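Emp47p (form2) (Saccharomyces cerevisiae, PDB 2A6Z) acts as a calcium-independent, lectin-like cargo receptor that is involved in glycoprotein secretion and is needed for Emp46p to leave the endoplasmic reticulum. Local coordinates at residues Asp61-Glu66 and Phe84-Asp89; Asn115-Pro120 and Lys137-Ser142; Val161-Asp164 and Asp168-Leu171; Leu170-Val175 and Cys180-Lys185. All coordinates share one frame; numbering follows the deposited sequence.

Contact 1 of 4, residues Asp61-Glu66 and Phe84-Asp89; sequences DSFTME and FWFVQD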
loop_
_atom_site.group_PDB
_atom_site.type_symbol
_atom_site.label_atom_id
_atom_site.label_comp_id
_atom_site.label_asym_id
_atom_site.label_seq_id
_atom_site.Cartn_x
_atom_site.Cartn_y
_atom_site.Cartn_z
ATOM N N ASP A 61 -8.872 10.670 -14.385
ATOM C CA ASP A 61 -9.776 11.457 -13.559
ATOM C C ASP A 61 -9.541 11.071 -12.077
ATOM O O ASP A 61 -8.810 10.126 -11.794
ATOM C CB ASP A 61 -11.243 11.155 -13.933
ATOM C CG ASP A 61 -11.700 11.616 -15.301
ATOM O OD1 ASP A 61 -11.817 10.827 -16.268
ATOM O OD2 ASP A 61 -11.900 12.842 -15.374
ATOM N N SER A 62 -10.184 11.823 -11.213
ATOM C CA SER A 62 -10.003 11.650 -9.767
ATOM C C SER A 62 -10.344 10.245 -9.330
ATOM O O SER A 62 -11.196 9.548 -9.907
ATOM C CB SER A 62 -10.915 12.650 -9.061
ATOM O OG SER A 62 -10.575 13.951 -9.495
ATOM N N PHE A 63 -9.711 9.824 -8.198
ATOM C CA PHE A 63 -9.977 8.475 -7.697
ATOM C C PHE A 63 -9.669 8.437 -6.200
ATOM O O PHE A 63 -9.017 9.281 -5.645
ATOM C CB PHE A 63 -9.111 7.423 -8.455
ATOM C CG PHE A 63 -7.637 7.499 -8.176
ATOM C CD1 PHE A 63 -7.069 6.723 -7.157
ATOM C CD2 PHE A 63 -6.828 8.332 -8.904
ATOM C CE1 PHE A 63 -5.741 6.817 -6.884
ATOM C CE2 PHE A 63 -5.458 8.438 -8.628
ATOM C CZ PHE A 63 -4.916 7.694 -7.599
ATOM N N THR A 64 -10.150 7.313 -5.619
ATOM C CA THR A 64 -9.925 6.989 -4.225
ATOM C C THR A 64 -9.494 5.515 -4.155
ATOM O O THR A 64 -10.092 4.647 -4.834
ATOM C CB THR A 64 -11.205 7.107 -3.428
ATOM O OG1 THR A 64 -11.696 8.443 -3.522
ATOM C CG2 THR A 64 -11.027 6.796 -1.957
ATOM N N MET A 65 -8.507 5.216 -3.314
ATOM C CA MET A 65 -8.131 3.864 -2.952
ATOM C C MET A 65 -8.224 3.733 -1.437
ATOM O O MET A 65 -7.555 4.505 -0.723
ATOM C CB MET A 65 -6.731 3.568 -3.388
ATOM C CG MET A 65 -6.265 3.641 -4.813
ATOM S SD MET A 65 -4.530 3.519 -5.340
ATOM C CE MET A 65 -3.827 4.886 -4.411
ATOM N N GLU A 66 -8.983 2.759 -0.926
ATOM C CA GLU A 66 -9.086 2.509 0.509
ATOM C C GLU A 66 -8.576 1.124 0.794
ATOM O O GLU A 66 -9.163 0.119 0.330
ATOM C CB GLU A 66 -10.526 2.638 0.984
ATOM C CG GLU A 66 -11.117 4.009 0.829
ATOM C CD GLU A 66 -12.522 4.219 1.229
ATOM O OE1 GLU A 66 -13.189 3.234 1.640
ATOM O OE2 GLU A 66 -13.000 5.366 1.165
ATOM N N PHE A 84 2.198 0.302 0.022
ATOM C CA PHE A 84 1.040 0.425 -0.866
ATOM C C PHE A 84 1.469 1.250 -2.065
ATOM O O PHE A 84 2.058 2.309 -1.893
ATOM C CB PHE A 84 -0.146 1.090 -0.145
ATOM C CG PHE A 84 -0.523 0.394 1.135
ATOM C CD1 PHE A 84 -1.501 -0.581 1.152
ATOM C CD2 PHE A 84 0.091 0.728 2.353
ATOM C CE1 PHE A 84 -1.857 -1.227 2.315
ATOM C CE2 PHE A 84 -0.217 0.061 3.514
ATOM C CZ PHE A 84 -1.221 -0.916 3.488
ATOM N N TRP A 85 1.192 0.738 -3.263
ATOM C CA TRP A 85 1.807 1.272 -4.467
ATOM C C TRP A 85 0.776 1.836 -5.455
ATOM O O TRP A 85 -0.314 1.262 -5.599
ATOM C CB TRP A 85 2.565 0.160 -5.196
ATOM C CG TRP A 85 3.625 -0.501 -4.361
ATOM C CD1 TRP A 85 3.462 -1.620 -3.580
ATOM C CD2 TRP A 85 4.998 -0.092 -4.226
ATOM N NE1 TRP A 85 4.672 -1.945 -2.958
ATOM C CE2 TRP A 85 5.607 -1.032 -3.355
ATOM C CE3 TRP A 85 5.768 0.951 -4.770
ATOM C CZ2 TRP A 85 6.975 -0.955 -2.999
ATOM C CZ3 TRP A 85 7.104 1.008 -4.423
ATOM C CH2 TRP A 85 7.700 0.072 -3.547
ATOM N N PHE A 86 1.177 2.869 -6.144
ATOM C CA PHE A 86 0.440 3.431 -7.276
ATOM C C PHE A 86 1.513 3.886 -8.287
ATOM O O PHE A 86 2.051 4.965 -8.144
ATOM C CB PHE A 86 -0.459 4.572 -6.781
ATOM C CG PHE A 86 -1.234 5.260 -7.912
ATOM C CD1 PHE A 86 -2.336 4.593 -8.456
ATOM C CD2 PHE A 86 -0.884 6.518 -8.409
ATOM C CE1 PHE A 86 -3.089 5.170 -9.483
ATOM C CE2 PHE A 86 -1.628 7.087 -9.398
ATOM C CZ PHE A 86 -2.745 6.421 -9.929
ATOM N N VAL A 87 1.840 2.993 -9.222
ATOM C CA VAL A 87 3.075 3.183 -9.996
ATOM C C VAL A 87 2.857 2.850 -11.500
ATOM O O VAL A 87 2.140 1.900 -11.824
ATOM C CB VAL A 87 4.260 2.336 -9.457
ATOM C CG1 VAL A 87 4.562 2.714 -7.986
ATOM C CG2 VAL A 87 4.009 0.846 -9.531
ATOM N N GLN A 88 3.500 3.611 -12.352
ATOM C CA GLN A 88 3.315 3.375 -13.805
ATOM C C GLN A 88 4.173 2.217 -14.256
ATOM O O GLN A 88 5.376 2.202 -14.048
ATOM C CB GLN A 88 3.749 4.606 -14.582
ATOM C CG GLN A 88 3.007 5.860 -14.414
ATOM C CD GLN A 88 3.725 6.986 -15.176
ATOM O OE1 GLN A 88 3.903 6.894 -16.395
ATOM N NE2 GLN A 88 4.134 8.001 -14.418
ATOM N N ASP A 89 3.550 1.234 -14.909
ATOM C CA ASP A 89 4.280 0.114 -15.517
ATOM C C ASP A 89 3.294 -0.555 -16.500
ATOM O O ASP A 89 2.089 -0.381 -16.375
ATOM C CB ASP A 89 4.771 -0.843 -14.466
ATOM C CG ASP A 89 5.981 -1.671 -14.832
ATOM O OD1 ASP A 89 6.135 -1.920 -16.043
ATOM O OD2 ASP A 89 6.761 -2.020 -13.947
#

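Contact 2 of 4, residues Asn115-Pro120 and Lys137-Ser142; sequences NGPLGP and KIYDQS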
loop_
_atom_site.group_PDB
_atom_site.type_symbol
_atom_site.label_atom_id
_atom_site.label_comp_id
_atom_site.label_asym_id
_atom_site.label_seq_id
_atom_site.Cartn_x
_atom_site.Cartn_y
_atom_site.Cartn_z
ATOM N N ASN A 115 10.940 1.634 11.540
ATOM C CA ASN A 115 12.404 1.635 11.654
ATOM C C ASN A 115 13.044 3.005 11.489
ATOM O O ASN A 115 14.275 3.076 11.575
ATOM C CB ASN A 115 12.989 0.647 10.630
ATOM C CG ASN A 115 14.327 0.062 11.109
ATOM O OD1 ASN A 115 14.550 -0.151 12.302
ATOM N ND2 ASN A 115 15.170 -0.209 10.152
ATOM N N GLY A 116 12.254 4.045 11.235
ATOM C CA GLY A 116 12.791 5.365 11.047
ATOM C C GLY A 116 12.845 6.146 12.366
ATOM O O GLY A 116 12.480 5.664 13.428
ATOM N N PRO A 117 13.317 7.377 12.267
ATOM C CA PRO A 117 13.666 8.177 13.472
ATOM C C PRO A 117 12.474 8.663 14.238
ATOM O O PRO A 117 12.665 9.165 15.358
ATOM C CB PRO A 117 14.502 9.328 12.920
ATOM C CG PRO A 117 14.175 9.421 11.494
ATOM C CD PRO A 117 13.747 8.045 11.013
ATOM N N LEU A 118 11.266 8.540 13.700
ATOM C CA LEU A 118 10.041 9.053 14.357
ATOM C C LEU A 118 9.226 7.895 14.934
ATOM O O LEU A 118 8.160 8.161 15.487
ATOM C CB LEU A 118 9.150 9.848 13.406
ATOM C CG LEU A 118 9.874 10.964 12.619
ATOM C CD1 LEU A 118 8.843 11.660 11.775
ATOM C CD2 LEU A 118 10.697 11.867 13.508
ATOM N N GLY A 119 9.715 6.640 14.803
ATOM C CA GLY A 119 8.900 5.503 15.229
ATOM C C GLY A 119 7.827 5.177 14.198
ATOM O O GLY A 119 7.997 5.499 13.007
ATOM N N PRO A 120 6.738 4.504 14.600
ATOM C CA PRO A 120 5.704 4.050 13.629
ATOM C C PRO A 120 5.119 5.221 12.864
ATOM O O PRO A 120 4.565 6.184 13.450
ATOM C CB PRO A 120 4.697 3.360 14.527
ATOM C CG PRO A 120 5.456 2.959 15.754
ATOM C CD PRO A 120 6.464 4.071 15.971
ATOM N N LYS A 137 18.331 6.571 2.631
ATOM C CA LYS A 137 17.838 7.920 2.809
ATOM C C LYS A 137 16.300 8.012 2.838
ATOM O O LYS A 137 15.751 9.110 2.759
ATOM C CB LYS A 137 18.393 8.840 1.721
ATOM C CG LYS A 137 19.944 8.848 1.754
ATOM C CD LYS A 137 20.448 9.803 0.668
ATOM C CE LYS A 137 21.942 9.989 0.562
ATOM N NZ LYS A 137 22.674 10.065 1.828
ATOM N N ILE A 138 15.636 6.840 2.907
ATOM C CA ILE A 138 14.178 6.871 2.699
ATOM C C ILE A 138 13.468 7.793 3.685
ATOM O O ILE A 138 12.543 8.490 3.267
ATOM C CB ILE A 138 13.665 5.424 2.757
ATOM C CG1 ILE A 138 12.240 5.311 2.200
ATOM C CG2 ILE A 138 13.819 4.737 4.122
ATOM C CD1 ILE A 138 11.898 3.859 1.838
ATOM N N TYR A 139 13.889 7.809 4.955
ATOM C CA TYR A 139 13.128 8.619 5.913
ATOM C C TYR A 139 13.312 10.120 5.670
ATOM O O TYR A 139 12.368 10.911 5.791
ATOM C CB TYR A 139 13.491 8.233 7.374
ATOM C CG TYR A 139 13.256 6.731 7.558
ATOM C CD1 TYR A 139 11.966 6.180 7.455
ATOM C CD2 TYR A 139 14.325 5.846 7.777
ATOM C CE1 TYR A 139 11.745 4.825 7.603
ATOM C CE2 TYR A 139 14.097 4.499 7.905
ATOM C CZ TYR A 139 12.813 3.993 7.809
ATOM O OH TYR A 139 12.641 2.635 7.944
ATOM N N ASP A 140 14.523 10.494 5.283
ATOM C CA ASP A 140 14.744 11.924 4.959
ATOM C C ASP A 140 14.060 12.308 3.666
ATOM O O ASP A 140 13.726 13.514 3.472
ATOM C CB ASP A 140 16.222 12.177 4.855
ATOM C CG ASP A 140 16.684 13.407 5.529
ATOM O OD1 ASP A 140 17.872 13.624 5.763
ATOM O OD2 ASP A 140 15.762 14.240 5.659
ATOM N N GLN A 141 13.826 11.336 2.784
ATOM C CA GLN A 141 13.275 11.612 1.446
ATOM C C GLN A 141 11.759 11.511 1.410
ATOM O O GLN A 141 11.188 11.871 0.381
ATOM C CB GLN A 141 13.919 10.682 0.386
ATOM C CG GLN A 141 15.416 11.054 0.284
ATOM C CD GLN A 141 16.270 10.616 -0.832
ATOM O OE1 GLN A 141 15.875 9.586 -1.351
ATOM N NE2 GLN A 141 17.358 11.338 -1.139
ATOM N N SER A 142 11.077 11.125 2.502
ATOM C CA SER A 142 9.591 11.168 2.485
ATOM C C SER A 142 9.145 12.563 2.113
ATOM O O SER A 142 9.653 13.546 2.678
ATOM C CB SER A 142 9.071 10.840 3.876
ATOM O OG SER A 142 9.618 9.640 4.379
#

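Contact 3 of 4, residues Val161-Asp164 and Asp168-Leu171; sequences VTYD and DNLL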
loop_
_atom_site.group_PDB
_atom_site.type_symbol
_atom_site.label_atom_id
_atom_site.label_comp_id
_atom_site.label_asym_id
_atom_site.label_seq_id
_atom_site.Cartn_x
_atom_site.Cartn_y
_atom_site.Cartn_z
ATOM N N VAL A 161 -6.712 6.923 0.334
ATOM C CA VAL A 161 -5.903 7.756 -0.550
ATOM C C VAL A 161 -6.829 8.378 -1.566
ATOM O O VAL A 161 -7.577 7.671 -2.258
ATOM C CB VAL A 161 -4.848 6.908 -1.306
ATOM C CG1 VAL A 161 -3.905 7.827 -2.083
ATOM C CG2 VAL A 161 -4.124 6.001 -0.344
ATOM N N THR A 162 -6.807 9.716 -1.675
ATOM C CA THR A 162 -7.626 10.399 -2.651
ATOM C C THR A 162 -6.749 11.289 -3.499
ATOM O O THR A 162 -5.793 11.895 -3.042
ATOM C CB THR A 162 -8.739 11.250 -1.983
ATOM O OG1 THR A 162 -8.182 12.108 -0.987
ATOM C CG2 THR A 162 -9.811 10.361 -1.349
ATOM N N TYR A 163 -7.111 11.363 -4.803
ATOM C CA TYR A 163 -6.418 12.226 -5.736
ATOM C C TYR A 163 -7.502 12.998 -6.521
ATOM O O TYR A 163 -8.290 12.378 -7.248
ATOM C CB TYR A 163 -5.517 11.421 -6.685
ATOM C CG TYR A 163 -4.699 12.313 -7.592
ATOM C CD1 TYR A 163 -3.775 13.232 -7.084
ATOM C CD2 TYR A 163 -4.835 12.250 -8.978
ATOM C CE1 TYR A 163 -3.017 14.061 -7.890
ATOM C CE2 TYR A 163 -4.067 13.067 -9.788
ATOM C CZ TYR A 163 -3.183 13.978 -9.276
ATOM O OH TYR A 163 -2.386 14.775 -10.054
ATOM N N ASP A 164 -7.551 14.295 -6.269
ATOM C CA ASP A 164 -8.680 15.109 -6.678
ATOM C C ASP A 164 -8.274 16.151 -7.705
ATOM O O ASP A 164 -7.747 17.235 -7.379
ATOM C CB ASP A 164 -9.309 15.804 -5.441
ATOM C CG ASP A 164 -10.665 16.437 -5.771
ATOM O OD1 ASP A 164 -11.049 16.442 -6.963
ATOM O OD2 ASP A 164 -11.302 16.902 -4.822
ATOM N N ASP A 168 -7.492 21.089 -7.642
ATOM C CA ASP A 168 -6.106 21.489 -7.995
ATOM C C ASP A 168 -5.101 20.410 -7.632
ATOM O O ASP A 168 -4.018 20.663 -7.093
ATOM C CB ASP A 168 -5.790 22.858 -7.332
ATOM C CG ASP A 168 -6.646 23.921 -7.978
ATOM O OD1 ASP A 168 -6.551 24.133 -9.210
ATOM O OD2 ASP A 168 -7.482 24.565 -7.321
ATOM N N ASN A 169 -5.417 19.145 -8.004
ATOM C CA ASN A 169 -4.528 18.020 -7.911
ATOM C C ASN A 169 -4.189 17.723 -6.429
ATOM O O ASN A 169 -3.025 17.504 -6.117
ATOM C CB ASN A 169 -3.208 18.215 -8.699
ATOM C CG ASN A 169 -3.479 18.833 -10.031
ATOM O OD1 ASN A 169 -4.223 18.251 -10.863
ATOM N ND2 ASN A 169 -2.834 19.963 -10.265
ATOM N N LEU A 170 -5.206 17.721 -5.573
ATOM C CA LEU A 170 -4.944 17.426 -4.154
ATOM C C LEU A 170 -4.773 15.909 -3.975
ATOM O O LEU A 170 -5.694 15.114 -4.248
ATOM C CB LEU A 170 -6.135 17.912 -3.319
ATOM C CG LEU A 170 -5.919 17.741 -1.786
ATOM C CD1 LEU A 170 -4.783 18.628 -1.317
ATOM C CD2 LEU A 170 -7.201 18.064 -1.054
ATOM N N LEU A 171 -3.618 15.527 -3.458
ATOM C CA LEU A 171 -3.315 14.135 -3.032
ATOM C C LEU A 171 -3.425 14.137 -1.508
ATOM O O LEU A 171 -2.708 14.906 -0.861
ATOM C CB LEU A 171 -1.922 13.755 -3.478
ATOM C CG LEU A 171 -1.415 12.420 -2.972
ATOM C CD1 LEU A 171 -2.278 11.246 -3.516
ATOM C CD2 LEU A 171 0.045 12.217 -3.387
HETATM O O HOH W 1 -7.704 14.477 -2.357
#

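Contact 4 of 4, residues Leu170-Val175 and Cys180-Lys185; sequences LLKVQV and CFQTRK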
loop_
_atom_site.group_PDB
_atom_site.type_symbol
_atom_site.label_atom_id
_atom_site.label_comp_id
_atom_site.label_asym_id
_atom_site.label_seq_id
_atom_site.Cartn_x
_atom_site.Cartn_y
_atom_site.Cartn_z
ATOM N N LEU A 170 -5.206 17.721 -5.573
ATOM C CA LEU A 170 -4.944 17.426 -4.154
ATOM C C LEU A 170 -4.773 15.909 -3.975
ATOM O O LEU A 170 -5.694 15.114 -4.248
ATOM C CB LEU A 170 -6.135 17.912 -3.319
ATOM C CG LEU A 170 -5.919 17.741 -1.786
ATOM C CD1 LEU A 170 -4.783 18.628 -1.317
ATOM C CD2 LEU A 170 -7.201 18.064 -1.054
ATOM N N LEU A 171 -3.618 15.527 -3.458
ATOM C CA LEU A 171 -3.315 14.135 -3.032
ATOM C C LEU A 171 -3.425 14.137 -1.508
ATOM O O LEU A 171 -2.708 14.906 -0.861
ATOM C CB LEU A 171 -1.922 13.755 -3.478
ATOM C CG LEU A 171 -1.415 12.420 -2.972
ATOM C CD1 LEU A 171 -2.278 11.246 -3.516
ATOM C CD2 LEU A 171 0.045 12.217 -3.387
ATOM N N LYS A 172 -4.288 13.297 -0.976
ATOM C CA LYS A 172 -4.509 13.254 0.461
ATOM C C LYS A 172 -4.513 11.797 0.900
ATOM O O LYS A 172 -5.014 10.915 0.200
ATOM C CB LYS A 172 -5.831 13.939 0.817
ATOM C CG LYS A 172 -6.166 13.933 2.305
ATOM C CD LYS A 172 -7.252 14.906 2.635
ATOM C CE LYS A 172 -8.553 14.462 2.135
ATOM N NZ LYS A 172 -9.528 15.494 2.598
ATOM N N VAL A 173 -3.938 11.582 2.085
ATOM C CA VAL A 173 -4.014 10.299 2.748
ATOM C C VAL A 173 -4.659 10.520 4.131
ATOM O O VAL A 173 -4.219 11.391 4.871
ATOM C CB VAL A 173 -2.629 9.656 2.887
ATOM C CG1 VAL A 173 -2.698 8.381 3.716
ATOM C CG2 VAL A 173 -2.046 9.397 1.501
ATOM N N GLN A 174 -5.674 9.709 4.411
ATOM C CA GLN A 174 -6.319 9.645 5.726
ATOM C C GLN A 174 -6.061 8.274 6.325
ATOM O O GLN A 174 -5.940 7.280 5.604
ATOM C CB GLN A 174 -7.825 9.852 5.576
ATOM C CG GLN A 174 -8.187 11.279 5.092
ATOM C CD GLN A 174 -9.600 11.273 4.504
ATOM O OE1 GLN A 174 -9.777 10.813 3.389
ATOM N NE2 GLN A 174 -10.573 11.707 5.238
ATOM N N VAL A 175 -5.981 8.235 7.658
ATOM C CA VAL A 175 -5.900 6.994 8.405
ATOM C C VAL A 175 -7.080 7.001 9.363
ATOM O O VAL A 175 -7.237 7.914 10.190
ATOM C CB VAL A 175 -4.567 6.918 9.199
ATOM C CG1 VAL A 175 -4.576 5.695 10.116
ATOM C CG2 VAL A 175 -3.373 6.924 8.251
ATOM N N CYS A 180 -3.739 12.330 7.428
ATOM C CA CYS A 180 -2.344 12.027 7.670
ATOM C C CYS A 180 -1.461 13.086 7.003
ATOM O O CYS A 180 -0.663 13.745 7.657
ATOM C CB CYS A 180 -2.052 10.620 7.154
ATOM S SG CYS A 180 -0.315 10.091 7.217
ATOM N N PHE A 181 -1.698 13.273 5.686
ATOM C CA PHE A 181 -1.000 14.337 4.983
ATOM C C PHE A 181 -1.835 14.715 3.753
ATOM O O PHE A 181 -2.659 13.962 3.288
ATOM C CB PHE A 181 0.439 13.956 4.613
ATOM C CG PHE A 181 0.607 12.822 3.581
ATOM C CD1 PHE A 181 0.370 13.018 2.221
ATOM C CD2 PHE A 181 1.070 11.581 3.998
ATOM C CE1 PHE A 181 0.583 12.037 1.281
ATOM C CE2 PHE A 181 1.298 10.541 3.027
ATOM C CZ PHE A 181 1.068 10.834 1.687
ATOM N N GLN A 182 -1.509 15.887 3.208
ATOM C CA GLN A 182 -2.054 16.262 1.893
ATOM C C GLN A 182 -1.082 17.186 1.195
ATOM O O GLN A 182 -0.286 17.892 1.831
ATOM C CB GLN A 182 -3.439 16.913 2.001
ATOM C CG GLN A 182 -3.440 18.284 2.652
ATOM C CD GLN A 182 -4.825 18.894 2.671
ATOM O OE1 GLN A 182 -5.747 18.286 3.176
ATOM N NE2 GLN A 182 -4.917 20.104 2.116
ATOM N N THR A 183 -1.184 17.227 -0.134
ATOM C CA THR A 183 -0.301 18.101 -0.932
ATOM C C THR A 183 -0.927 18.321 -2.294
ATOM O O THR A 183 -1.702 17.500 -2.789
ATOM C CB THR A 183 1.086 17.447 -1.089
ATOM O OG1 THR A 183 1.973 18.383 -1.778
ATOM C CG2 THR A 183 1.069 16.158 -1.917
ATOM N N ARG A 184 -0.531 19.427 -2.932
ATOM C CA ARG A 184 -0.858 19.720 -4.317
ATOM C C ARG A 184 0.430 19.758 -5.157
ATOM O O ARG A 184 0.412 20.169 -6.322
ATOM C CB ARG A 184 -1.618 21.049 -4.453
ATOM C CG ARG A 184 -3.039 20.895 -3.906
ATOM C CD ARG A 184 -3.875 22.148 -4.096
ATOM N NE ARG A 184 -5.244 22.022 -3.629
ATOM C CZ ARG A 184 -5.627 22.296 -2.383
ATOM N NH1 ARG A 184 -4.725 22.646 -1.498
ATOM N NH2 ARG A 184 -6.903 22.167 -2.010
ATOM N N LYS A 185 1.547 19.256 -4.625
ATOM C CA LYS A 185 2.808 19.327 -5.366
ATOM C C LYS A 185 3.001 18.162 -6.327
ATOM O O LYS A 185 3.959 18.193 -7.096
ATOM C CB LYS A 185 4.009 19.404 -4.420
ATOM C CG LYS A 185 4.053 20.687 -3.619
ATOM C CD LYS A 185 5.075 20.643 -2.502
ATOM C CE LYS A 185 6.514 20.964 -2.782
ATOM N NZ LYS A 185 7.189 20.772 -1.451
HETATM O O HOH W 2 -8.558 18.206 2.386
#

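Contact 1 of 4, residues Asp61-Glu66 and Phe84-Asp89
Phe-63 and Phe-86 reach toward each other from opposite directions and meet as an offset stack, their ring centroids 4.7 Å apart and their planes inclined by 29°. The overlap is greatest toward the far ends of the rings. CZ of Phe-63 lies over one face of the Phe-86 ring, displaced toward its rim, and comes within 3.4 Å of Phe-86 CZ; beside it, Phe-63 CE2 is 3.6 Å from the same Phe-86 CZ. On the Phe-86 side the ring is brought forward by a first torsion that sets CG anti to the backbone N (chi1 178°).

This is packing across the interior of the legume-lectin beta sandwich. Strand 63-72 belongs to one sheet and strand 81-88 to the other, and the backbones stay well separated, with the CA atoms of Met-65 and Phe-86 9.6 Å apart, so that side chains alone bridge the two layers. Within its own sheet Phe-63 is tied by backbone hydrogen bonds to Tyr-163, while the Phe-86 ring also stacks with Tyr-193 and meets Phe-188 edge-to-face.

The second kind of contact is Met-aromatic. In one of its two conformers, Met-65 crosses Phe-86 at about a right angle and places SD 4.0 Å from Phe-86 CD1, an oblique approach to the ring. The chain bends at its third torsion (chi3 -58°), which turns the methyl CE back to 4.1 Å from Phe-86 CB. That same methyl lies in the plane of the Phe-63 ring, at its edge.

Contact 2 of 4, residues Asn115-Pro120 and Lys137-Ser142
Tyr-139 lies along the backbone of Asn-115, Gly-116 and Pro-117, and each level of its side chain meets a different part of that loop. At the base, CB is 3.7 Å from Pro-117 CD, and CG is equally near the same proline carbon. CG stands anti to the carbonyl carbon (chi1 -56°), which directs the ring across Gly-116. Here the main chain lies close on the ring: Gly-116 CA is 3.4 Å from the ring centroid and 7° off the ring normal, a CH-pi contact over the centre of the face. A residue without a side chain lets the main chain lie this flat on the ring. Further out, CZ has Gly-116 N 3.5 Å away, above the same face. The other face is covered from within the helix by Ile-138, whose CG2 sits over the ring centre. At the tip, Tyr-139 OH passes 3.4 Å from Asn-115 CB. The hydroxyl hydrogen-bonds to OD2 of Asp-113, which also holds Asn-115 N, so one carboxylate oxygen fixes both sides of the contact.

Beyond the ring, the loop folds into a type I beta turn closed by Gly-119 N to Gly-116 O at 3.2 Å. The loop joins strands 108-113 and 121-128, and the short, weakly bonded helix 138-141 sits against the same two strands: Ile-138 packs on Gln-109 and Leu-111, while Arg-123 touches both Tyr-139 and Pro-117.

Contact 3 of 4, residues Val161-Asp164 and Asp168-Leu171
The carbonyl oxygen of Leu-170 is gripped from several directions. Asp-164 N donates to Leu-170 O at 2.9 Å, with 155° at the hydrogen, and a water donates to the same Leu-170 O at 2.8 Å. Tyr-163 adds a CA-H...O contact, its CA 3.3 Å from Leu-170 O. The water also reaches OG1 of Thr-162 at 2.8 Å, linking the threonine side chain to the facing main chain. In return, Leu-170 N donates to Asp-164 O at 3.2 Å, a less direct bond whose donor stands above the carbonyl plane.

These bonds close the beta hairpin of strands 153-164 and 170-175, which run antiparallel. Asp-164 and Leu-170 form the hydrogen-bonded pair, followed by Tyr-163 and Leu-171 as a non-hydrogen-bonded one. Asn-169 and Leu-170 both face Asp-164 in a G1 beta bulge, with Asn-169 in a left-handed backbone conformation. The reversal is tightened by Asp-164 OD1, which accepts from the backbone N of Glu-166 in the connecting turn.

On the face carrying Tyr-163 and Leu-171, the tyrosine CG is anti to the backbone N (chi1 -175°), and the ring runs out beside Asn-169, ring and amide planes 23° apart. Its OH comes 3.8 Å from Asn-169 CB, but accepts a hydrogen bond from the backbone N of Phe-188 and makes a weak one with Val-186 O. Leu-171 approaches the tyrosine ring at its edge, CB to Tyr-163 CD1 4.1 Å. The branches of Val-161 and Leu-171 lie side by side, pointing the same way, CG1 of the valine 4.0 Å from CD1 of the leucine.

Contact 4 of 4, residues Leu170-Val175 and Cys180-Lys185
Residues 170-175 and 180-183 pair as antiparallel strands, the axes of these segments 4.7 Å apart at closest and 178° between their directions, with Leu-171 opposite Thr-183 and Val-173 opposite Phe-181 in hydrogen-bonded pairs. They form a beta hairpin at the edge of one sheet of the sandwich, and a classic beta bulge interrupts its register: Cys-180 and Phe-181 both face Val-173. The single oxygen Val-173 O therefore takes two N-H groups, Cys-180 N at 2.8 Å and Phe-181 N at 3.2 Å, both in its carbonyl plane. Cys-180 also forms a disulfide with Cys-146, on the outermost strand of the other sheet, tying the two layers covalently.

Toward the interior, Val-173 covers one face of the Phe-181 ring, its CB 4.1 Å from the ring centroid in a CH-pi contact. The valine branch CG2 comes closer still, 3.4 Å from Phe-181 CZ. The ring is turned over its neighbour by a first torsion of 66°, which puts CG between the backbone N and carbonyl carbon. Leu-122 and Leu-110 of the facing sheet pack on both residues.

On the other face, Lys-172 and Gln-182 lie side by side, pointing the same way, and a water joins their ends: it accepts from Lys-172 NZ at 2.9 Å and donates to Gln-182 OE1. Where the strand ends, Thr-183 OG1 accepts from Lys-185 N in an ST turn. Arg-184, salt-bridged to Asp-167, lays its guanidinium flat against Leu-170, whose CD1 sits over the centre of the group, 3.9 Å from CZ of Arg-184.

Overall arrangement
Along the chain contacts 1, 2 and 3 follow in series, and contact 4 begins on the strand where contact 3 ends. Contacts 3 and 4 are successive hairpins of one seven-stranded sheet: they share Leu-170 and Leu-171 on strand 170-175, and their centres lie 7 Å apart. Contact 1 adjoins contact 3 through the neighbouring strands 63-72 and 153-164, with Met-65 O 2.8 Å from Val-161 N, and reaches across to the second sheet. Contact 2 stands apart, about 8 Å at nearest atoms from both contacts 1 and 4. Contacts 3 and 4 thus build the edge of one sheet, contact 1 packs the two sheets together, and contact 2 joins a loop and a short helix at the surface.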